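Local coordinates for DNA polymerase beta (Leishmania infantum, PDB 4P4M), which catalyses template-directed addition of deoxynucleotides to DNA as a family X polymerase and probably serves in base excision repair, at residues A[225-229]-A[230-234]. Residues are numbered along the deposited sequence; the frame is centred on the assembly and turned at random.
Sequences EFLES and LKYLE
L227 and Y232 meet through their backbones where helix 219-229 ends and the chain turns into strand 233-236. L227 O accepts two N-H groups from the turn. The N of Y232 lies 3.1 Å from L227 O, nearly on the line of the carbonyl bond. The N of L233 comes to L227 O from above the carbonyl plane, at 3.3 Å. One residue earlier, F226 O accepts the N-H of L230 and the hydroxyl of S229, whose OG stands 2.7 Å from that oxygen. With chi1 at 71°, S229 folds this hydroxyl back over the last helical turn. K231 N bonds to E228 O at 3.0 Å. K231 has positive phi (66°), and the bonds Y232 N to L227 O and K231 N to E228 O close round it as a Schellman motif. The motif turns the chain from the helix into an edge strand of the palm sheet, where 233-236 pairs with 243-248. A water also bridges the turn, donating to E228 O and L233 O.

CG of L233 packs on CB of L227 at 3.7 Å, and its CD1 also reaches CD1 of L227. L227 and Y232 point the same way, side by side. CD2 of L227 lies 4.2 Å from CD2 of the Y232 ring, which it approaches obliquely. The ring stacks with Y166 of helix 157-175, and its OH bonds to H163. L227 touches L167 of the same helix. CD1 of L230 meets the F226 ring at CE2, 3.7 Å away, and both side chains also touch helix 157-175. F226 has CG anti to the backbone N (chi1 -171°), which brings the ring end near L230. The aliphatic CG of E228 lies 3.8 Å from CB of L233.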
loop_
_atom_site.group_PDB
_atom_site.type_symbol
_atom_site.label_atom_id
_atom_site.label_comp_id
_atom_site.label_asym_id
_atom_site.label_seq_id
_atom_site.Cartn_x
_atom_site.Cartn_y
_atom_site.Cartn_z
ATOM N N GLU A 225 4.185 5.837 -15.374
ATOM C CA GLU A 225 4.884 5.849 -16.673
ATOM C C GLU A 225 6.182 6.657 -16.610
ATOM O O GLU A 225 7.204 6.267 -17.195
ATOM C CB GLU A 225 3.988 6.430 -17.773
ATOM C CG GLU A 225 2.815 5.545 -18.147
ATOM C CD GLU A 225 1.843 6.236 -19.094
ATOM O OE1 GLU A 225 1.871 7.485 -19.185
ATOM O OE2 GLU A 225 1.047 5.528 -19.744
ATOM N N PHE A 226 6.140 7.786 -15.904
ATOM C CA PHE A 226 7.327 8.634 -15.750
ATOM C C PHE A 226 8.446 7.872 -15.018
ATOM O O PHE A 226 9.600 7.863 -15.469
ATOM C CB PHE A 226 6.959 9.939 -15.018
ATOM C CG PHE A 226 8.066 10.970 -15.003
ATOM C CD1 PHE A 226 8.413 11.652 -16.164
ATOM C CD2 PHE A 226 8.738 11.275 -13.826
ATOM C CE1 PHE A 226 9.433 12.591 -16.156
ATOM C CE2 PHE A 226 9.749 12.221 -13.807
ATOM C CZ PHE A 226 10.093 12.881 -14.974
ATOM N N LEU A 227 8.103 7.229 -13.900
ATOM C CA LEU A 227 9.072 6.435 -13.133
ATOM C C LEU A 227 9.611 5.247 -13.936
ATOM O O LEU A 227 10.758 4.841 -13.763
ATOM C CB LEU A 227 8.457 5.944 -11.818
ATOM C CG LEU A 227 8.040 7.035 -10.820
ATOM C CD1 LEU A 227 7.261 6.421 -9.658
ATOM C CD2 LEU A 227 9.263 7.802 -10.296
ATOM N N GLU A 228 8.782 4.683 -14.803
ATOM C CA GLU A 228 9.245 3.602 -15.681
ATOM C C GLU A 228 10.254 4.105 -16.729
ATOM O O GLU A 228 11.241 3.423 -17.025
ATOM C CB GLU A 228 8.044 2.894 -16.332
ATOM C CG GLU A 228 7.263 2.031 -15.325
ATOM C CD GLU A 228 5.922 1.545 -15.846
ATOM O OE1 GLU A 228 5.426 2.095 -16.853
ATOM O OE2 GLU A 228 5.355 0.621 -15.226
ATOM N N SER A 229 10.017 5.299 -17.274
ATOM C CA SER A 229 10.932 5.863 -18.281
ATOM C C SER A 229 12.307 6.168 -17.682
ATOM O O SER A 229 13.322 6.154 -18.387
ATOM C CB SER A 229 10.339 7.118 -18.950
ATOM O OG SER A 229 10.300 8.230 -18.064
ATOM N N LEU A 230 12.337 6.419 -16.376
ATOM C CA LEU A 230 13.587 6.673 -15.655
ATOM C C LEU A 230 14.284 5.384 -15.207
ATOM O O LEU A 230 15.379 5.429 -14.646
ATOM C CB LEU A 230 13.313 7.546 -14.425
ATOM C CG LEU A 230 12.969 9.004 -14.729
ATOM C CD1 LEU A 230 12.354 9.678 -13.503
ATOM C CD2 LEU A 230 14.206 9.742 -15.207
ATOM N N LYS A 231 13.645 4.245 -15.458
ATOM C CA LYS A 231 14.150 2.935 -15.041
ATOM C C LYS A 231 14.186 2.750 -13.515
ATOM O O LYS A 231 14.921 1.895 -13.000
ATOM C CB LYS A 231 15.528 2.639 -15.647
ATOM C CG LYS A 231 15.607 2.829 -17.160
ATOM C CD LYS A 231 14.565 2.004 -17.879
ATOM C CE LYS A 231 14.588 2.285 -19.379
ATOM N NZ LYS A 231 13.563 1.495 -20.121
ATOM N N TYR A 232 13.398 3.549 -12.800
ATOM C CA TYR A 232 13.203 3.324 -11.361
ATOM C C TYR A 232 12.225 2.163 -11.168
ATOM O O TYR A 232 12.587 1.139 -10.587
ATOM C CB TYR A 232 12.691 4.597 -10.669
ATOM C CG TYR A 232 12.326 4.413 -9.199
ATOM C CD1 TYR A 232 13.309 4.384 -8.212
ATOM C CD2 TYR A 232 10.998 4.291 -8.805
ATOM C CE1 TYR A 232 12.974 4.224 -6.840
ATOM C CE2 TYR A 232 10.649 4.120 -7.449
ATOM C CZ TYR A 232 11.637 4.092 -6.478
ATOM O OH TYR A 232 11.273 3.941 -5.153
ATOM N N LEU A 233 10.993 2.306 -11.671
ATOM C CA LEU A 233 10.042 1.187 -11.666
ATOM C C LEU A 233 10.411 0.209 -12.785
ATOM O O LEU A 233 10.486 0.600 -13.953
ATOM C CB LEU A 233 8.585 1.668 -11.828
ATOM C CG LEU A 233 8.008 2.482 -10.653
ATOM C CD1 LEU A 233 6.524 2.835 -10.900
ATOM C CD2 LEU A 233 8.174 1.734 -9.315
ATOM N N GLU A 234 10.653 -1.055 -12.436
ATOM C CA GLU A 234 11.126 -2.017 -13.429
ATOM C C GLU A 234 10.251 -3.258 -13.597
ATOM O O GLU A 234 10.467 -4.052 -14.518
ATOM C CB GLU A 234 12.604 -2.386 -13.193
ATOM C CG GLU A 234 12.921 -3.004 -11.847
ATOM C CD GLU A 234 14.384 -3.462 -11.740
ATOM O OE1 GLU A 234 15.298 -2.611 -11.701
ATOM O OE2 GLU A 234 14.617 -4.683 -11.702
HETATM O O HOH W 1 11.685 0.601 -16.418
#